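Local atomic coordinates of Co-chaperone DjlA N-terminal domain-containing protein (Porphyromonas gingivalis, PDB entry 2H5N), a protein that is of unknown function but binds a magnesium ion and, as a TerB-family protein, probably resembles the N-terminal domain of the co-chaperone DjlA. Residues E46-F50 / Y86-Y90; L18-I22 / L60-S64. All coordinates share one frame; numbering follows the deposited sequence.

Contact 1: E46-F50 / Y86-Y90; sequences EFMRF and YVASY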
loop_
_atom_site.group_PDB
_atom_site.type_symbol
_atom_site.label_atom_id
_atom_site.label_comp_id
_atom_site.label_asym_id
_atom_site.label_seq_id
_atom_site.Cartn_x
_atom_site.Cartn_y
_atom_site.Cartn_z
ATOM N N GLU A 46 -10.713 -6.039 -17.616
ATOM C CA GLU A 46 -10.015 -5.754 -18.860
ATOM C C GLU A 46 -8.727 -6.549 -19.080
ATOM O O GLU A 46 -8.301 -6.709 -20.222
ATOM C CB GLU A 46 -9.777 -4.244 -19.007
ATOM C CG GLU A 46 -11.089 -3.427 -19.055
ATOM C CD GLU A 46 -11.955 -3.774 -20.272
ATOM O OE1 GLU A 46 -11.413 -3.794 -21.381
ATOM O OE2 GLU A 46 -13.165 -4.029 -20.117
ATOM N N PHE A 47 -8.115 -7.046 -17.993
ATOM C CA PHE A 47 -6.953 -7.950 -18.065
ATOM C C PHE A 47 -7.266 -9.223 -18.887
ATOM O O PHE A 47 -6.400 -9.758 -19.577
ATOM C CB PHE A 47 -6.470 -8.325 -16.653
ATOM C CG PHE A 47 -5.152 -9.044 -16.616
ATOM C CD1 PHE A 47 -4.046 -8.569 -17.334
ATOM C CD2 PHE A 47 -4.979 -10.157 -15.795
ATOM C CE1 PHE A 47 -2.811 -9.219 -17.275
ATOM C CE2 PHE A 47 -3.716 -10.813 -15.713
ATOM C CZ PHE A 47 -2.637 -10.336 -16.459
ATOM N N MET A 48 -8.505 -9.693 -18.808
ATOM C CA MET A 48 -8.927 -10.830 -19.593
ATOM C C MET A 48 -8.769 -10.596 -21.102
ATOM O O MET A 48 -8.545 -11.551 -21.854
ATOM C CB MET A 48 -10.368 -11.119 -19.270
ATOM C CG MET A 48 -10.562 -11.162 -17.798
ATOM S SD MET A 48 -10.805 -12.856 -17.429
ATOM C CE MET A 48 -12.574 -12.836 -17.680
ATOM N N ARG A 49 -8.844 -9.338 -21.539
ATOM C CA ARG A 49 -8.720 -9.036 -22.970
ATOM C C ARG A 49 -7.338 -9.384 -23.479
ATOM O O ARG A 49 -7.109 -9.410 -24.681
ATOM C CB ARG A 49 -9.018 -7.580 -23.261
ATOM C CG ARG A 49 -10.429 -7.184 -22.921
ATOM C CD ARG A 49 -11.147 -6.818 -24.138
ATOM N NE ARG A 49 -12.514 -6.433 -23.831
ATOM C CZ ARG A 49 -13.455 -6.269 -24.751
ATOM N NH1 ARG A 49 -14.678 -5.919 -24.377
ATOM N NH2 ARG A 49 -13.174 -6.460 -26.040
ATOM N N PHE A 50 -6.433 -9.675 -22.552
ATOM C CA PHE A 50 -5.053 -10.083 -22.881
ATOM C C PHE A 50 -4.915 -11.556 -23.230
ATOM O O PHE A 50 -3.812 -12.022 -23.553
ATOM C CB PHE A 50 -4.091 -9.689 -21.768
ATOM C CG PHE A 50 -3.748 -8.227 -21.778
ATOM C CD1 PHE A 50 -2.737 -7.751 -22.591
ATOM C CD2 PHE A 50 -4.452 -7.327 -20.988
ATOM C CE1 PHE A 50 -2.399 -6.394 -22.593
ATOM C CE2 PHE A 50 -4.147 -5.976 -20.992
ATOM C CZ PHE A 50 -3.125 -5.499 -21.800
ATOM N N TYR A 86 -1.234 -1.496 -26.764
ATOM C CA TYR A 86 -2.288 -2.212 -26.099
ATOM C C TYR A 86 -2.110 -2.110 -24.569
ATOM O O TYR A 86 -3.066 -1.821 -23.831
ATOM C CB TYR A 86 -2.204 -3.658 -26.533
ATOM C CG TYR A 86 -3.503 -4.375 -26.385
ATOM C CD1 TYR A 86 -3.706 -5.267 -25.329
ATOM C CD2 TYR A 86 -4.552 -4.153 -27.290
ATOM C CE1 TYR A 86 -4.901 -5.918 -25.162
ATOM C CE2 TYR A 86 -5.772 -4.827 -27.132
ATOM C CZ TYR A 86 -5.923 -5.706 -26.070
ATOM O OH TYR A 86 -7.102 -6.395 -25.901
ATOM N N VAL A 87 -0.884 -2.294 -24.084
ATOM C CA VAL A 87 -0.642 -2.112 -22.638
ATOM C C VAL A 87 -0.948 -0.696 -22.184
ATOM O O VAL A 87 -1.570 -0.516 -21.119
ATOM C CB VAL A 87 0.780 -2.514 -22.193
ATOM C CG1 VAL A 87 0.942 -2.308 -20.677
ATOM C CG2 VAL A 87 1.044 -3.973 -22.532
ATOM N N ALA A 88 -0.496 0.315 -22.945
ATOM C CA ALA A 88 -0.850 1.717 -22.621
ATOM C C ALA A 88 -2.370 1.965 -22.634
ATOM O O ALA A 88 -2.896 2.737 -21.826
ATOM C CB ALA A 88 -0.146 2.714 -23.569
ATOM N N SER A 89 -3.075 1.325 -23.562
ATOM C CA SER A 89 -4.520 1.561 -23.691
ATOM C C SER A 89 -5.198 1.027 -22.459
ATOM O O SER A 89 -6.058 1.685 -21.893
ATOM C CB SER A 89 -5.106 0.963 -24.992
ATOM O OG SER A 89 -4.361 1.433 -26.105
ATOM N N TYR A 90 -4.753 -0.145 -22.035
ATOM C CA TYR A 90 -5.234 -0.836 -20.842
ATOM C C TYR A 90 -5.029 0.005 -19.582
ATOM O O TYR A 90 -5.939 0.185 -18.777
ATOM C CB TYR A 90 -4.485 -2.173 -20.709
ATOM C CG TYR A 90 -4.684 -2.876 -19.380
ATOM C CD1 TYR A 90 -5.954 -3.315 -18.993
ATOM C CD2 TYR A 90 -3.599 -3.108 -18.501
ATOM C CE1 TYR A 90 -6.144 -3.953 -17.797
ATOM C CE2 TYR A 90 -3.790 -3.778 -17.291
ATOM C CZ TYR A 90 -5.068 -4.199 -16.944
ATOM O OH TYR A 90 -5.314 -4.863 -15.747
#

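Contact 2: L18-I22 / L60-S64; sequences LTAII and LLKAS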
loop_
_atom_site.group_PDB
_atom_site.type_symbol
_atom_site.label_atom_id
_atom_site.label_comp_id
_atom_site.label_asym_id
_atom_site.label_seq_id
_atom_site.Cartn_x
_atom_site.Cartn_y
_atom_site.Cartn_z
ATOM N N LEU A 18 2.511 -11.084 -18.799
ATOM C CA LEU A 18 1.222 -10.894 -18.169
ATOM C C LEU A 18 1.337 -10.467 -16.706
ATOM O O LEU A 18 0.611 -9.592 -16.256
ATOM C CB LEU A 18 0.404 -12.195 -18.265
ATOM C CG LEU A 18 -0.146 -12.561 -19.664
ATOM C CD1 LEU A 18 -0.830 -13.957 -19.613
ATOM C CD2 LEU A 18 -1.159 -11.540 -20.171
ATOM N N THR A 19 2.240 -11.117 -15.960
ATOM C CA THR A 19 2.530 -10.754 -14.581
ATOM C C THR A 19 3.018 -9.291 -14.530
ATOM O O THR A 19 2.646 -8.526 -13.634
ATOM C CB THR A 19 3.608 -11.729 -14.014
ATOM O OG1 THR A 19 3.126 -13.091 -14.132
ATOM C CG2 THR A 19 3.884 -11.441 -12.575
ATOM N N ALA A 20 3.869 -8.920 -15.483
ATOM C CA ALA A 20 4.389 -7.547 -15.586
ATOM C C ALA A 20 3.309 -6.499 -15.820
ATOM O O ALA A 20 3.335 -5.412 -15.205
ATOM C CB ALA A 20 5.472 -7.465 -16.686
ATOM N N ILE A 21 2.387 -6.805 -16.742
ATOM C CA ILE A 21 1.251 -5.939 -17.031
ATOM C C ILE A 21 0.423 -5.658 -15.777
ATOM O O ILE A 21 0.174 -4.492 -15.414
ATOM C CB ILE A 21 0.356 -6.551 -18.157
ATOM C CG1 ILE A 21 1.143 -6.520 -19.497
ATOM C CG2 ILE A 21 -1.035 -5.816 -18.249
ATOM C CD1 ILE A 21 0.524 -7.340 -20.607
ATOM N N ILE A 22 0.045 -6.719 -15.091
ATOM C CA ILE A 22 -0.749 -6.584 -13.879
ATOM C C ILE A 22 0.002 -5.874 -12.712
ATOM O O ILE A 22 -0.609 -5.096 -11.989
ATOM C CB ILE A 22 -1.507 -7.923 -13.498
ATOM C CG1 ILE A 22 -2.687 -7.599 -12.596
ATOM C CG2 ILE A 22 -0.627 -8.944 -12.787
ATOM C CD1 ILE A 22 -3.812 -6.820 -13.297
ATOM N N LEU A 60 -2.001 -15.426 -11.656
ATOM C CA LEU A 60 -1.133 -14.434 -12.302
ATOM C C LEU A 60 -0.990 -13.245 -11.400
ATOM O O LEU A 60 0.073 -12.645 -11.314
ATOM C CB LEU A 60 -1.695 -13.989 -13.653
ATOM C CG LEU A 60 -1.416 -14.914 -14.826
ATOM C CD1 LEU A 60 -2.271 -14.483 -15.986
ATOM C CD2 LEU A 60 0.062 -14.877 -15.164
ATOM N N LEU A 61 -2.078 -12.916 -10.727
ATOM C CA LEU A 61 -2.117 -11.794 -9.780
ATOM C C LEU A 61 -1.240 -12.079 -8.571
ATOM O O LEU A 61 -0.583 -11.178 -8.031
ATOM C CB LEU A 61 -3.554 -11.547 -9.318
ATOM C CG LEU A 61 -4.286 -10.467 -10.094
ATOM C CD1 LEU A 61 -5.794 -10.538 -9.885
ATOM C CD2 LEU A 61 -3.760 -9.144 -9.586
ATOM N N LYS A 62 -1.235 -13.351 -8.179
ATOM C CA LYS A 62 -0.420 -13.871 -7.097
ATOM C C LYS A 62 1.048 -13.930 -7.534
ATOM O O LYS A 62 1.941 -13.711 -6.713
ATOM C CB LYS A 62 -0.917 -15.278 -6.771
ATOM C CG LYS A 62 -1.209 -15.565 -5.313
ATOM C CD LYS A 62 -1.827 -16.975 -5.161
ATOM C CE LYS A 62 -0.754 -18.077 -5.080
ATOM N NZ LYS A 62 0.256 -17.997 -6.190
ATOM N N ALA A 63 1.304 -14.247 -8.806
ATOM C CA ALA A 63 2.671 -14.226 -9.349
ATOM C C ALA A 63 3.268 -12.818 -9.339
ATOM O O ALA A 63 4.483 -12.664 -9.174
ATOM C CB ALA A 63 2.717 -14.784 -10.761
ATOM N N SER A 64 2.419 -11.799 -9.510
ATOM C CA SER A 64 2.891 -10.412 -9.533
ATOM C C SER A 64 3.555 -9.952 -8.207
ATOM O O SER A 64 4.481 -9.093 -8.217
ATOM C CB SER A 64 1.781 -9.448 -10.023
ATOM O OG SER A 64 0.790 -9.228 -9.026
#

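Contact 1: E46-F50 / Y86-Y90
An aromatic cluster in the all-helical TerB-like fold joins residues 46-50, on helix 37-47 and just beyond it, to helix 81-94, with the Phe50 ring standing between Tyr86 and Tyr90. Two edge-to-face pairs run through it in sequence. Tyr86 turns its edge to one face of Phe50, and Phe50 in turn points its own edge at a face of Tyr90; both pairs stand close to perpendicular, at 84° for Phe50 and Tyr90, whose ring centroids are 5.1 Å apart. Phe50 CE2 reaches Tyr90 CG at 3.5 Å. Both tyrosines hold CG anti to the backbone N (Tyr90 chi1 169°), which sends their rings from successive helical turns toward the 46-50 segment. Glu46 CB lies in the plane of the Tyr90 ring, 3.8 Å from its CE1. At the outer end Tyr86 OH donates to Arg49 O over 3.3 Å, approaching from above the carbonyl plane, 62° out of it. Each tyrosine therefore combines ring packing with a hydrogen bond between its hydroxyl and a main-chain carbonyl: Tyr90 ties helix 81-94 to helix 37-47 itself, through Met43 O, while Tyr86 adds the longer, out-of-plane bond to Arg49.

Contact 2: L18-I22 / L60-S64
Helix segments 18-22 and 60-64 cross at -73° with their axes 8.5 Å apart at closest approach, and Thr19 CA and Ser64 CA, the nearest such pair, are separated by 5.1 Å. That short spacing brings Thr19 onto the main chain of the other helix: its methyl, CG2, is 3.4 Å from Ser64 CA, tighter than ordinary carbon contact. With CG2 anti to the backbone N and OG1 anti to the carbonyl carbon (chi1 -57°), the two branches divide the work. The methyl presses on Ser64, while OG1 runs beside Leu60 CD2 at 3.7 Å and also touches the methyl of Ala63; the polar need of OG1 is met within its own helix, by a hydrogen bond with Gly15 O. Leu60 spreads its two methyls over the start of the 18-22 segment, CD1 meeting Leu18 CD1 at 3.9 Å. One turn further on, Ile22 also splits its branches: CG1 contacts Leu61 CD2 at 3.5 Å, the two side chains crossing at about a right angle, and CG2 rests 3.7 Å from Ser64 CB. The Ser64 hydroxyl folds back along its own helix and donates to Leu61 O over 2.6 Å, tilted 30° from that carbonyl plane, which satisfies the hydroxyl of this buried residue within its own helix; Lys26 adds weak bonds to the same OG and to Leu61 O. Lys23, further along helix 15-30, bonds to Ser64 O of helix 54-64. The one residue of the contact within reach of the second subunit is Leu61, which packs on its Pro37. Around this crossing, Ile22 also packs on Met43 of helix 37-47, while helix 69-77 covers another side of helix 15-30 through Ala20 and Ile21.

From the N terminus, helix 15-30 supplies residues 18-22, helix 37-47 and the residues after it supply 46-50, helix 54-64 supplies 60-64, and helix 81-94 supplies 86-90. Contact 2 closes a loop of 37 residues between its segments and contact 1 one of 35; because the segments alternate along the chain, the loops cross. Their centres lie about 13 Å apart, yet the contacts touch directly: Phe47 CZ packs 3.3 Å from Leu18 O, and Tyr90 OH comes within 3.5 Å of Ile22 CD1. Ile21 adds contacts to Phe50 and Tyr90. Helix 15-30 thus joins both contacts, tying helices 37-47, 54-64 and 81-94 into one core.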